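Local coordinates for protein GCN5-related N-acetyltransferase (Brucella melitensis biovar Abortus 2308, PDB 3TCV) that probably transfers an acetyl group from acetyl-CoA to an amine, possibly the N-terminal serine or alanine of proteins, as members of the GNAT superfamily do, at residues B[146-151]-B[218-223]; B[37-42]-B[152-157]; B[183-188]-B[210-215]; B[98-103]-B[129-134]. All coordinates share one frame; numbering follows the deposited sequence.

Interaction 1: B[146-151]-B[218-223]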
loop_
_atom_site.group_PDB
_atom_site.type_symbol
_atom_site.label_atom_id
_atom_site.label_comp_id
_atom_site.label_asym_id
_atom_site.label_seq_id
_atom_site.Cartn_x
_atom_site.Cartn_y
_atom_site.Cartn_z
ATOM N N GLU B 146 19.992 12.233 11.618
ATOM C CA GLU B 146 20.561 12.716 10.349
ATOM C C GLU B 146 20.467 11.677 9.212
ATOM O O GLU B 146 20.309 12.068 8.055
ATOM C CB GLU B 146 21.999 13.226 10.533
ATOM C CG GLU B 146 22.517 13.976 9.321
ATOM C CD GLU B 146 23.924 14.514 9.541
ATOM O OE1 GLU B 146 24.784 13.775 10.062
ATOM O OE2 GLU B 146 24.169 15.679 9.181
ATOM N N ALA B 147 20.527 10.375 9.535
ATOM C CA ALA B 147 20.319 9.322 8.537
ATOM C C ALA B 147 18.945 9.444 7.871
ATOM O O ALA B 147 18.805 9.309 6.642
ATOM C CB ALA B 147 20.458 7.956 9.172
ATOM N N GLN B 148 17.940 9.706 8.695
ATOM C CA GLN B 148 16.565 9.916 8.223
ATOM C C GLN B 148 16.505 11.205 7.377
ATOM O O GLN B 148 15.971 11.202 6.241
ATOM C CB GLN B 148 15.610 9.983 9.433
ATOM C CG GLN B 148 14.148 9.720 9.181
ATOM C CD GLN B 148 13.502 10.625 8.152
ATOM O OE1 GLN B 148 13.266 10.197 7.058
ATOM N NE2 GLN B 148 13.175 11.847 8.519
ATOM N N PHE B 149 17.070 12.285 7.941
ATOM C CA PHE B 149 17.088 13.601 7.321
ATOM C C PHE B 149 17.677 13.559 5.925
ATOM O O PHE B 149 17.134 14.158 4.998
ATOM C CB PHE B 149 17.904 14.613 8.146
ATOM C CG PHE B 149 17.946 15.996 7.534
ATOM C CD1 PHE B 149 16.809 16.796 7.503
ATOM C CD2 PHE B 149 19.110 16.474 6.944
ATOM C CE1 PHE B 149 16.849 18.062 6.917
ATOM C CE2 PHE B 149 19.162 17.738 6.364
ATOM C CZ PHE B 149 18.030 18.535 6.355
ATOM N N LEU B 150 18.817 12.893 5.774
ATOM C CA LEU B 150 19.478 12.857 4.477
ATOM C C LEU B 150 18.613 12.207 3.380
ATOM O O LEU B 150 18.609 12.665 2.246
ATOM C CB LEU B 150 20.841 12.185 4.580
ATOM C CG LEU B 150 21.941 12.958 5.321
ATOM C CD1 LEU B 150 23.117 12.023 5.585
ATOM C CD2 LEU B 150 22.368 14.234 4.582
ATOM N N PHE B 151 17.877 11.145 3.711
ATOM C CA PHE B 151 16.931 10.571 2.775
ATOM C C PHE B 151 15.789 11.546 2.467
ATOM O O PHE B 151 15.407 11.710 1.304
ATOM C CB PHE B 151 16.327 9.284 3.346
ATOM C CG PHE B 151 17.045 8.003 2.969
ATOM C CD1 PHE B 151 18.302 7.987 2.360
ATOM C CD2 PHE B 151 16.452 6.773 3.291
ATOM C CE1 PHE B 151 18.907 6.773 2.036
ATOM C CE2 PHE B 151 17.062 5.568 2.975
ATOM C CZ PHE B 151 18.297 5.579 2.353
ATOM N N GLN B 218 13.688 23.101 8.210
ATOM C CA GLN B 218 14.193 24.141 9.126
ATOM C C GLN B 218 14.382 23.601 10.551
ATOM O O GLN B 218 15.376 23.900 11.202
ATOM C CB GLN B 218 13.278 25.386 9.137
ATOM C CG GLN B 218 13.170 26.068 7.776
ATOM C CD GLN B 218 12.622 27.488 7.815
ATOM O OE1 GLN B 218 11.731 27.817 8.606
ATOM N NE2 GLN B 218 13.160 28.346 6.946
ATOM N N ALA B 219 13.436 22.780 11.015
ATOM C CA ALA B 219 13.467 22.259 12.384
ATOM C C ALA B 219 14.586 21.230 12.564
ATOM O O ALA B 219 15.238 21.197 13.602
ATOM C CB ALA B 219 12.108 21.663 12.759
ATOM N N TYR B 220 14.787 20.379 11.561
ATOM C CA TYR B 220 15.873 19.411 11.607
ATOM C C TYR B 220 17.231 20.128 11.574
ATOM O O TYR B 220 18.147 19.749 12.293
ATOM C CB TYR B 220 15.820 18.479 10.421
ATOM C CG TYR B 220 14.921 17.247 10.521
ATOM C CD1 TYR B 220 15.466 15.960 10.682
ATOM C CD2 TYR B 220 13.533 17.347 10.375
ATOM C CE1 TYR B 220 14.635 14.826 10.717
ATOM C CE2 TYR B 220 12.723 16.234 10.428
ATOM C CZ TYR B 220 13.266 14.975 10.602
ATOM O OH TYR B 220 12.412 13.876 10.597
ATOM N N GLN B 221 17.353 21.105 10.678
ATOM C CA GLN B 221 18.626 21.832 10.529
ATOM C C GLN B 221 18.973 22.509 11.845
ATOM O O GLN B 221 20.123 22.507 12.257
ATOM C CB GLN B 221 18.551 22.859 9.395
ATOM C CG GLN B 221 18.816 22.259 8.022
ATOM C CD GLN B 221 18.597 23.243 6.881
ATOM O OE1 GLN B 221 17.767 24.146 6.965
ATOM N NE2 GLN B 221 19.321 23.034 5.788
ATOM N N ALA B 222 17.978 23.064 12.516
ATOM C CA ALA B 222 18.197 23.729 13.800
ATOM C C ALA B 222 18.631 22.710 14.858
ATOM O O ALA B 222 19.570 22.951 15.606
ATOM C CB ALA B 222 16.936 24.461 14.243
ATOM N N TRP B 223 17.969 21.552 14.883
ATOM C CA TRP B 223 18.261 20.504 15.858
ATOM C C TRP B 223 19.620 19.868 15.663
ATOM O O TRP B 223 20.303 19.550 16.643
ATOM C CB TRP B 223 17.155 19.414 15.840
ATOM C CG TRP B 223 17.362 18.424 16.956
ATOM C CD1 TRP B 223 16.982 18.553 18.289
ATOM C CD2 TRP B 223 18.100 17.163 16.905
ATOM N NE1 TRP B 223 17.400 17.491 19.019
ATOM C CE2 TRP B 223 18.059 16.616 18.255
ATOM C CE3 TRP B 223 18.735 16.438 15.906
ATOM C CZ2 TRP B 223 18.635 15.404 18.571
ATOM C CZ3 TRP B 223 19.330 15.233 16.244
ATOM C CH2 TRP B 223 19.272 14.724 17.546
#

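Interaction 2: B[37-42]-B[152-157]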
loop_
_atom_site.group_PDB
_atom_site.type_symbol
_atom_site.label_atom_id
_atom_site.label_comp_id
_atom_site.label_asym_id
_atom_site.label_seq_id
_atom_site.Cartn_x
_atom_site.Cartn_y
_atom_site.Cartn_z
ATOM N N LYS B 37 23.731 6.858 -4.526
ATOM C CA LYS B 37 24.555 8.035 -4.283
ATOM C C LYS B 37 25.165 7.942 -2.883
ATOM O O LYS B 37 24.621 7.244 -2.007
ATOM C CB LYS B 37 23.709 9.315 -4.438
ATOM N N ILE B 38 26.288 8.632 -2.668
ATOM C CA ILE B 38 26.830 8.800 -1.314
ATOM C C ILE B 38 26.170 10.036 -0.707
ATOM O O ILE B 38 26.073 11.050 -1.379
ATOM C CB ILE B 38 28.374 8.959 -1.317
ATOM C CG1 ILE B 38 29.031 7.647 -1.750
ATOM C CG2 ILE B 38 28.897 9.369 0.062
ATOM C CD1 ILE B 38 30.533 7.729 -1.947
ATOM N N PHE B 39 25.712 9.942 0.548
ATOM C CA PHE B 39 25.154 11.081 1.287
ATOM C C PHE B 39 25.992 11.367 2.527
ATOM O O PHE B 39 26.157 10.510 3.382
ATOM C CB PHE B 39 23.697 10.828 1.703
ATOM C CG PHE B 39 22.773 10.630 0.540
ATOM C CD1 PHE B 39 22.345 11.720 -0.218
ATOM C CD2 PHE B 39 22.375 9.359 0.163
ATOM C CE1 PHE B 39 21.520 11.535 -1.313
ATOM C CE2 PHE B 39 21.540 9.169 -0.930
ATOM C CZ PHE B 39 21.112 10.261 -1.666
ATOM N N GLU B 40 26.499 12.592 2.625
ATOM C CA GLU B 40 27.413 12.978 3.688
ATOM C C GLU B 40 26.773 14.018 4.605
ATOM O O GLU B 40 26.344 15.071 4.153
ATOM C CB GLU B 40 28.677 13.573 3.056
ATOM C CG GLU B 40 29.798 13.898 4.031
ATOM C CD GLU B 40 30.678 12.716 4.360
ATOM O OE1 GLU B 40 30.798 11.808 3.508
ATOM O OE2 GLU B 40 31.265 12.717 5.469
ATOM N N GLY B 41 26.728 13.725 5.899
ATOM C CA GLY B 41 26.251 14.677 6.874
ATOM C C GLY B 41 27.345 15.023 7.869
ATOM O O GLY B 41 28.511 14.669 7.681
ATOM N N ARG B 42 26.959 15.695 8.940
ATOM C CA ARG B 42 27.880 16.032 10.036
ATOM C C ARG B 42 28.192 14.827 10.925
ATOM O O ARG B 42 29.333 14.660 11.378
ATOM C CB ARG B 42 27.288 17.152 10.887
ATOM C CG ARG B 42 28.143 17.575 12.073
ATOM C CD ARG B 42 27.500 18.753 12.800
ATOM N NE ARG B 42 27.453 19.948 11.957
ATOM C CZ ARG B 42 28.466 20.807 11.800
ATOM N NH1 ARG B 42 29.629 20.627 12.432
ATOM N NH2 ARG B 42 28.315 21.856 11.001
ATOM N N MET B 152 15.242 12.179 3.507
ATOM C CA MET B 152 14.080 13.047 3.334
ATOM C C MET B 152 14.444 14.227 2.431
ATOM O O MET B 152 13.699 14.614 1.512
ATOM C CB MET B 152 13.561 13.544 4.673
ATOM C CG MET B 152 12.180 14.179 4.554
ATOM S SD MET B 152 11.239 14.149 6.083
ATOM C CE MET B 152 12.196 15.253 7.062
ATOM N N GLN B 153 15.622 14.776 2.688
ATOM C CA GLN B 153 16.131 15.894 1.897
ATOM C C GLN B 153 16.308 15.521 0.423
ATOM O O GLN B 153 15.962 16.293 -0.474
ATOM C CB GLN B 153 17.473 16.326 2.457
ATOM C CG GLN B 153 18.002 17.587 1.813
ATOM C CD GLN B 153 19.169 18.149 2.570
ATOM O OE1 GLN B 153 19.123 19.296 3.043
ATOM N NE2 GLN B 153 20.210 17.349 2.722
ATOM N N TYR B 154 16.862 14.335 0.192
ATOM C CA TYR B 154 17.116 13.842 -1.164
ATOM C C TYR B 154 15.809 13.649 -1.923
ATOM O O TYR B 154 15.673 14.087 -3.074
ATOM C CB TYR B 154 17.883 12.541 -1.072
ATOM C CG TYR B 154 18.126 11.843 -2.383
ATOM C CD1 TYR B 154 18.826 12.465 -3.423
ATOM C CD2 TYR B 154 17.688 10.526 -2.573
ATOM C CE1 TYR B 154 19.072 11.788 -4.624
ATOM C CE2 TYR B 154 17.921 9.855 -3.758
ATOM C CZ TYR B 154 18.611 10.483 -4.777
ATOM O OH TYR B 154 18.814 9.763 -5.935
ATOM N N VAL B 155 14.858 13.031 -1.233
ATOM C CA VAL B 155 13.548 12.718 -1.775
ATOM C C VAL B 155 12.803 13.992 -2.206
ATOM O O VAL B 155 12.214 14.024 -3.290
ATOM C CB VAL B 155 12.768 11.845 -0.757
ATOM C CG1 VAL B 155 11.271 11.889 -0.973
ATOM C CG2 VAL B 155 13.341 10.409 -0.779
ATOM N N PHE B 156 12.873 15.051 -1.399
ATOM C CA PHE B 156 12.117 16.264 -1.681
ATOM C C PHE B 156 12.905 17.294 -2.483
ATOM O O PHE B 156 12.436 17.725 -3.510
ATOM C CB PHE B 156 11.588 16.886 -0.392
ATOM C CG PHE B 156 10.455 16.107 0.229
ATOM C CD1 PHE B 156 9.288 15.870 -0.485
ATOM C CD2 PHE B 156 10.542 15.632 1.505
ATOM C CE1 PHE B 156 8.224 15.156 0.077
ATOM C CE2 PHE B 156 9.503 14.906 2.070
ATOM C CZ PHE B 156 8.344 14.678 1.361
ATOM N N ASP B 157 14.089 17.666 -2.017
ATOM C CA ASP B 157 14.873 18.683 -2.720
ATOM C C ASP B 157 15.519 18.204 -4.007
ATOM O O ASP B 157 15.751 19.027 -4.907
ATOM C CB ASP B 157 15.977 19.259 -1.824
ATOM C CG ASP B 157 15.447 20.145 -0.724
ATOM O OD1 ASP B 157 14.292 20.618 -0.785
ATOM O OD2 ASP B 157 16.221 20.376 0.221
#

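Interaction 3: B[183-188]-B[210-215]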
loop_
_atom_site.group_PDB
_atom_site.type_symbol
_atom_site.label_atom_id
_atom_site.label_comp_id
_atom_site.label_asym_id
_atom_site.label_seq_id
_atom_site.Cartn_x
_atom_site.Cartn_y
_atom_site.Cartn_z
ATOM N N GLY B 183 8.258 13.942 12.445
ATOM C CA GLY B 183 7.288 14.833 11.823
ATOM C C GLY B 183 6.352 14.172 10.813
ATOM O O GLY B 183 5.579 14.871 10.157
ATOM N N PHE B 184 6.399 12.838 10.685
ATOM C CA PHE B 184 5.435 12.109 9.823
ATOM C C PHE B 184 4.076 12.233 10.479
ATOM O O PHE B 184 3.978 12.182 11.719
ATOM C CB PHE B 184 5.786 10.627 9.657
ATOM C CG PHE B 184 7.050 10.346 8.891
ATOM C CD1 PHE B 184 7.004 10.042 7.526
ATOM C CD2 PHE B 184 8.291 10.339 9.518
ATOM C CE1 PHE B 184 8.164 9.735 6.818
ATOM C CE2 PHE B 184 9.441 10.057 8.812
ATOM C CZ PHE B 184 9.396 9.759 7.461
ATOM N N ARG B 185 3.023 12.347 9.670
ATOM C CA ARG B 185 1.664 12.460 10.174
ATOM C C ARG B 185 0.948 11.126 10.027
ATOM O O ARG B 185 0.966 10.545 8.972
ATOM C CB ARG B 185 0.925 13.522 9.362
ATOM C CG ARG B 185 -0.476 13.852 9.828
ATOM C CD ARG B 185 -1.097 14.921 8.947
ATOM N NE ARG B 185 -0.338 16.158 9.018
ATOM C CZ ARG B 185 -0.551 17.161 9.874
ATOM N NH1 ARG B 185 0.232 18.236 9.833
ATOM N NH2 ARG B 185 -1.540 17.121 10.749
ATOM N N PHE B 186 0.318 10.642 11.087
ATOM C CA PHE B 186 -0.428 9.430 11.038
ATOM C C PHE B 186 -1.580 9.549 10.052
ATOM O O PHE B 186 -2.282 10.558 10.039
ATOM C CB PHE B 186 -0.981 9.124 12.425
ATOM C CG PHE B 186 -1.849 7.909 12.482
ATOM C CD1 PHE B 186 -1.295 6.632 12.610
ATOM C CD2 PHE B 186 -3.218 8.045 12.496
ATOM C CE1 PHE B 186 -2.104 5.514 12.672
ATOM C CE2 PHE B 186 -4.035 6.932 12.555
ATOM C CZ PHE B 186 -3.480 5.676 12.673
ATOM N N GLU B 187 -1.768 8.486 9.274
ATOM C CA GLU B 187 -2.881 8.338 8.339
ATOM C C GLU B 187 -3.856 7.230 8.693
ATOM O O GLU B 187 -5.069 7.383 8.483
ATOM C CB GLU B 187 -2.320 8.140 6.922
ATOM C CG GLU B 187 -1.689 9.410 6.414
ATOM C CD GLU B 187 -1.138 9.308 5.014
ATOM O OE1 GLU B 187 -0.773 8.192 4.589
ATOM O OE2 GLU B 187 -1.049 10.357 4.350
ATOM N N GLY B 188 -3.356 6.089 9.176
ATOM C CA GLY B 188 -4.242 4.993 9.500
ATOM C C GLY B 188 -3.554 3.670 9.705
ATOM O O GLY B 188 -2.332 3.551 9.518
ATOM N N ASP B 210 5.118 16.944 0.376
ATOM C CA ASP B 210 6.013 17.996 -0.120
ATOM C C ASP B 210 5.711 19.375 0.506
ATOM O O ASP B 210 6.622 20.152 0.817
ATOM C CB ASP B 210 6.041 18.033 -1.657
ATOM C CG ASP B 210 4.657 18.153 -2.302
ATOM O OD1 ASP B 210 3.622 18.271 -1.605
ATOM O OD2 ASP B 210 4.629 18.157 -3.558
ATOM N N SER B 211 4.438 19.659 0.756
ATOM C CA SER B 211 4.044 20.937 1.379
ATOM C C SER B 211 4.453 21.063 2.859
ATOM O O SER B 211 4.519 22.179 3.399
ATOM C CB SER B 211 2.535 21.138 1.244
ATOM O OG SER B 211 1.822 20.089 1.872
ATOM N N GLU B 212 4.722 19.924 3.500
ATOM C CA GLU B 212 5.148 19.850 4.902
ATOM C C GLU B 212 6.663 19.892 5.087
ATOM O O GLU B 212 7.155 20.169 6.192
ATOM C CB GLU B 212 4.572 18.581 5.532
ATOM C CG GLU B 212 3.046 18.685 5.610
ATOM C CD GLU B 212 2.369 17.392 6.002
ATOM O OE1 GLU B 212 2.949 16.296 5.829
ATOM O OE2 GLU B 212 1.235 17.478 6.479
ATOM N N TRP B 213 7.386 19.623 4.009
ATOM C CA TRP B 213 8.838 19.454 4.061
ATOM C C TRP B 213 9.567 20.735 4.437
ATOM O O TRP B 213 10.456 20.693 5.268
ATOM C CB TRP B 213 9.344 18.871 2.738
ATOM C CG TRP B 213 10.799 19.102 2.449
ATOM C CD1 TRP B 213 11.337 19.786 1.360
ATOM C CD2 TRP B 213 11.963 18.653 3.231
ATOM N NE1 TRP B 213 12.700 19.782 1.409
ATOM C CE2 TRP B 213 13.141 19.120 2.507
ATOM C CE3 TRP B 213 12.138 17.950 4.407
ATOM C CZ2 TRP B 213 14.427 18.881 2.963
ATOM C CZ3 TRP B 213 13.447 17.711 4.860
ATOM C CH2 TRP B 213 14.563 18.177 4.149
ATOM N N PRO B 214 9.173 21.891 3.870
ATOM C CA PRO B 214 10.033 23.060 4.174
ATOM C C PRO B 214 10.131 23.420 5.668
ATOM O O PRO B 214 11.221 23.742 6.157
ATOM C CB PRO B 214 9.416 24.180 3.332
ATOM C CG PRO B 214 8.754 23.486 2.200
ATOM C CD PRO B 214 8.185 22.214 2.834
ATOM N N ALA B 215 9.027 23.327 6.401
ATOM C CA ALA B 215 9.054 23.615 7.839
ATOM C C ALA B 215 9.824 22.531 8.584
ATOM O O ALA B 215 10.565 22.822 9.531
ATOM C CB ALA B 215 7.643 23.771 8.396
HETATM O O HOH W 1 4.360 16.193 8.150
#

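Interaction 4: B[98-103]-B[129-134]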
loop_
_atom_site.group_PDB
_atom_site.type_symbol
_atom_site.label_atom_id
_atom_site.label_comp_id
_atom_site.label_asym_id
_atom_site.label_seq_id
_atom_site.Cartn_x
_atom_site.Cartn_y
_atom_site.Cartn_z
ATOM N N PRO B 98 13.845 -2.972 -2.159
ATOM C CA PRO B 98 14.416 -1.788 -1.527
ATOM C C PRO B 98 15.815 -1.469 -2.022
ATOM O O PRO B 98 16.582 -2.388 -2.333
ATOM C CB PRO B 98 14.481 -2.170 -0.043
ATOM C CG PRO B 98 13.562 -3.334 0.113
ATOM C CD PRO B 98 13.666 -4.064 -1.187
ATOM N N LEU B 99 16.149 -0.186 -2.023
ATOM C CA LEU B 99 17.484 0.296 -2.337
ATOM C C LEU B 99 18.198 0.566 -1.026
ATOM O O LEU B 99 17.920 1.565 -0.336
ATOM C CB LEU B 99 17.418 1.570 -3.183
ATOM C CG LEU B 99 18.737 2.081 -3.787
ATOM C CD1 LEU B 99 19.332 1.087 -4.779
ATOM C CD2 LEU B 99 18.506 3.425 -4.474
ATOM N N PHE B 100 19.153 -0.293 -0.703
ATOM C CA PHE B 100 19.812 -0.268 0.592
ATOM C C PHE B 100 21.029 0.608 0.654
ATOM O O PHE B 100 21.818 0.679 -0.299
ATOM C CB PHE B 100 20.209 -1.691 1.037
ATOM C CG PHE B 100 19.071 -2.494 1.586
ATOM C CD1 PHE B 100 18.781 -2.476 2.948
ATOM C CD2 PHE B 100 18.303 -3.284 0.754
ATOM C CE1 PHE B 100 17.742 -3.225 3.463
ATOM C CE2 PHE B 100 17.255 -4.036 1.260
ATOM C CZ PHE B 100 16.980 -4.014 2.620
ATOM N N PHE B 101 21.182 1.232 1.821
ATOM C CA PHE B 101 22.348 2.022 2.181
ATOM C C PHE B 101 22.896 1.584 3.520
ATOM O O PHE B 101 22.135 1.376 4.480
ATOM C CB PHE B 101 21.972 3.509 2.268
ATOM C CG PHE B 101 21.614 4.099 0.943
ATOM C CD1 PHE B 101 22.516 4.926 0.271
ATOM C CD2 PHE B 101 20.396 3.801 0.330
ATOM C CE1 PHE B 101 22.211 5.429 -0.990
ATOM C CE2 PHE B 101 20.092 4.313 -0.928
ATOM C CZ PHE B 101 20.994 5.126 -1.581
ATOM N N ALA B 102 24.216 1.484 3.609
ATOM C CA ALA B 102 24.870 1.343 4.899
ATOM C C ALA B 102 24.860 2.696 5.564
ATOM O O ALA B 102 25.072 3.730 4.894
ATOM C CB ALA B 102 26.301 0.845 4.745
ATOM N N VAL B 103 24.655 2.694 6.880
ATOM C CA VAL B 103 24.651 3.912 7.680
ATOM C C VAL B 103 25.941 3.888 8.500
ATOM O O VAL B 103 26.109 3.040 9.390
ATOM C CB VAL B 103 23.427 3.991 8.625
ATOM C CG1 VAL B 103 23.404 5.318 9.374
ATOM C CG2 VAL B 103 22.128 3.797 7.847
ATOM N N ILE B 129 10.781 5.383 3.353
ATOM C CA ILE B 129 11.995 5.035 4.101
ATOM C C ILE B 129 11.648 3.824 4.958
ATOM O O ILE B 129 10.783 3.905 5.790
ATOM C CB ILE B 129 12.569 6.189 4.975
ATOM C CG1 ILE B 129 13.783 5.655 5.743
ATOM C CG2 ILE B 129 11.507 6.822 5.908
ATOM C CD1 ILE B 129 14.618 6.699 6.460
ATOM N N GLY B 130 12.319 2.698 4.732
ATOM C CA GLY B 130 12.054 1.497 5.521
ATOM C C GLY B 130 13.292 0.615 5.624
ATOM O O GLY B 130 14.417 1.068 5.372
ATOM N N SER B 131 13.046 -0.630 6.011
ATOM C CA SER B 131 14.122 -1.585 6.227
ATOM C C SER B 131 15.167 -0.994 7.197
ATOM O O SER B 131 16.350 -1.198 7.009
ATOM C CB SER B 131 14.803 -1.937 4.894
ATOM O OG SER B 131 13.861 -2.329 3.887
ATOM N N ILE B 132 14.726 -0.253 8.191
ATOM C CA ILE B 132 15.652 0.471 9.085
ATOM C C ILE B 132 16.199 -0.423 10.192
ATOM O O ILE B 132 15.446 -1.030 10.945
ATOM C CB ILE B 132 14.936 1.680 9.755
ATOM C CG1 ILE B 132 14.533 2.709 8.687
ATOM C CG2 ILE B 132 15.834 2.307 10.837
ATOM C CD1 ILE B 132 13.653 3.830 9.229
ATOM N N TYR B 133 17.525 -0.503 10.283
ATOM C CA TYR B 133 18.173 -1.014 11.472
ATOM C C TYR B 133 19.262 -0.029 11.860
ATOM O O TYR B 133 20.265 0.098 11.150
ATOM C CB TYR B 133 18.798 -2.407 11.268
ATOM C CG TYR B 133 19.641 -2.801 12.450
ATOM C CD1 TYR B 133 19.081 -2.850 13.723
ATOM C CD2 TYR B 133 20.988 -3.097 12.323
ATOM C CE1 TYR B 133 19.840 -3.164 14.842
ATOM C CE2 TYR B 133 21.763 -3.423 13.446
ATOM C CZ TYR B 133 21.182 -3.461 14.693
ATOM O OH TYR B 133 21.902 -3.786 15.839
ATOM N N TRP B 134 19.037 0.663 12.980
ATOM C CA TRP B 134 20.004 1.586 13.550
ATOM C C TRP B 134 20.507 1.010 14.847
ATOM O O TRP B 134 19.807 0.991 15.859
ATOM C CB TRP B 134 19.371 2.952 13.768
ATOM C CG TRP B 134 18.958 3.677 12.513
ATOM C CD1 TRP B 134 19.526 3.613 11.252
ATOM C CD2 TRP B 134 17.876 4.663 12.400
ATOM N NE1 TRP B 134 18.862 4.438 10.378
ATOM C CE2 TRP B 134 17.881 5.119 11.017
ATOM C CE3 TRP B 134 16.932 5.168 13.276
ATOM C CZ2 TRP B 134 16.953 6.022 10.546
ATOM C CZ3 TRP B 134 15.996 6.087 12.789
ATOM C CH2 TRP B 134 16.010 6.499 11.455
#

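Interaction 1: B[146-151]-B[218-223]
Tyr-220 lies along Phe-149 and ends at Gln-148. At the base, Tyr-220 CB comes obliquely to the ring of Phe-149, 3.5 Å from Phe-149 CD1. The same atom, Phe-149 CD1, is 3.6 Å from Tyr-220 CG. Further out, Tyr-220 CD1 meets Phe-149 CB at 3.8 Å, and Tyr-220 CE1 is already near the Gln-148 amide. The two rings run past each other in opposite directions: their planes differ by only 28°, but centroids 5.4 Å apart leave little overlap, so the closest contacts are those of Phe-149 CD1 with the base of Tyr-220. At the tip, Tyr-220 OH accepts from Gln-148 NE2 at 3.0 Å, weakly, since the N-H...O angle is 128°. The bend of Gln-148 at chi2 brings its amide to the hydroxyl end of Tyr-220, steeply inclined to the ring. Stronger partners lie elsewhere: Tyr-220 OH bonds to Phe-182 O, and Gln-148 OE1 to the hydroxyl of Tyr-164. Helix 142-158 follows the bulged strand 126-134, consistent with the acetyl-CoA-binding helix of the GNAT fold. Helix 213-224 packs on it roughly antiparallel, the segments at 143° with axes 11.2 Å apart; helix 239-245 also touches Tyr-220, while strand 126-134 touches Gln-148.

Interaction 2: B[37-42]-B[152-157]
Phe-39 and Tyr-154 carry this contact, an edge-to-face aromatic pair between an N-terminal strand and a helix. The segment enters at Lys-37 and Ile-38 before the strand begins, and Phe-39 makes the contact. With CG beside its backbone N (chi1 -62°), its ring reaches across so that CE1 and CZ lead. Phe-39 CZ sits over the centre of the Tyr-154 ring, 3.4 Å above its plane, and 3.5 Å from Tyr-154 CG. Alongside it, Phe-39 CE1 is 3.5 Å from Tyr-154 CD1. Centroids of the Phe-39 and Tyr-154 rings are 4.7 Å apart and the planes are inclined by 60°, the evidence for a T-shaped pair that is tilted rather than perpendicular. On the helix side, Tyr-154 CG is anti to the backbone N (chi1 175°), which swings the ring out to offer this face, while Tyr-154 OH is held by the backbone N of Glu-35. Past Phe-39 the segment turns to other partners: Glu-40 OE2 and Gly-41 O both hold Lys-106 NZ, and Arg-42 N bonds to Glu-146 OE2. Strand 39-40, outermost in the sheet within this chain, pairs antiparallel with strand 44-48 and lies against helix 142-158, whose last turns include a wider pi-type turn at 154-157.

Interaction 3: B[183-188]-B[210-215]
Arg-185 and Glu-212 join in a salt bridge at the surface, with one carboxylate oxygen doing the work. In one of the two conformers of Arg-185, its NE donates to Glu-212 OE2 at 3.3 Å, with an N-H...O angle of 146°; the bridge is provisional to that extent. The donor comes to the syn side of OE2 but 30° out of the carboxylate plane, and the oxygen in turn lies 23° out of the guanidinium plane, so this is a rather long, tilted bond rather than a flat two-pronged one. Arg-185 NH1 stays farther off, 3.6 Å from Glu-212 OE2. The arginine chain is extended through chi2 and bends at chi3, which turns the guanidinium across the glutamate. Glu-212 OE2 has a second, stronger partner, Arg-191 NH1 of the second subunit, and this carboxylate therefore gathers two arginines. The other oxygen, Glu-212 OE1, accepts from Leu-209 N and, weakly, from a bridging water at 2.7 Å. That water also donates to Gly-183 O, again at 2.7 Å, and thereby ties the two segments a second time. Gly-183 has positive phi and ends helix 173-182 in a Schellman motif. Beyond it, Glu-187 and Gly-188 both face Trp-205 in a classic beta bulge. In this C-terminal part of the GNAT fold, the salt bridge joins strand 185-196 to the turn leading from its antiparallel neighbour, strand 199-209, into helix 213-224, at the second-subunit interface.

Interaction 4: B[98-103]-B[129-134]
The bulged fourth core strand of the GNAT fold, where the chain turns a corner at Ser-131, touches the second strand to one side of it through Pro-98, Phe-100 and Val-103. Strands 99-105 and 126-134 are separated in the sheet by strand 110-121, and the end-to-end directions of 98-103 and 131-134 differ by only 9°. They are next-but-one, parallel neighbours, so side chains rather than backbone bonds span the gap: the nearest CA atoms, Pro-98 with Ser-131 and Val-103 with Trp-134, are each 7.8 Å apart. Ser-131 has positive phi (53°), outside the usual strand range, and its side chain starts out toward strand 99-105. There Ser-131 CB lies 3.5 Å from Phe-100 CE1. Ser-131 OG, in one of its two conformers, is 3.8 Å from Phe-100 CZ and 3.9 Å from Pro-98 CG; these are packing contacts. Phe-100 in turn meets Trp-88 edge-to-face. In GNAT enzymes the distortion of this strand opens the sheet beside the following parallel strand, where acetyl-CoA binds; the corner at Ser-131 is consistent with that role. At the other end, the indole of Trp-134, with NE1 bonded to Gln-115 OE1, takes Ile-132 CG2 over one face and, at its edge, meets Val-103 CG2, which approaches Trp-134 NE1 to 4.2 Å.

From the N terminus, segment 37-42 opens the first loop, which interaction 2 closes 110 residues later on helix 142-158. Interaction 4 is nested inside that loop, joining two next-but-one strands before the helix begins. Interaction 1 opens at 146-151, just ahead of the closing segment of interaction 2, and closes at 218-223, so these two cross; both use helix 142-158. Interaction 3 lies within the loop of interaction 1 and shares helix 213-224 with it. Together they tie the outermost N-terminal strand, the bulged central strand, helix 142-158 and helix 213-224 to one sheet. Trp-213 NE1, 2.8 Å from Asp-157 OD1, links interactions 3 and 2 directly.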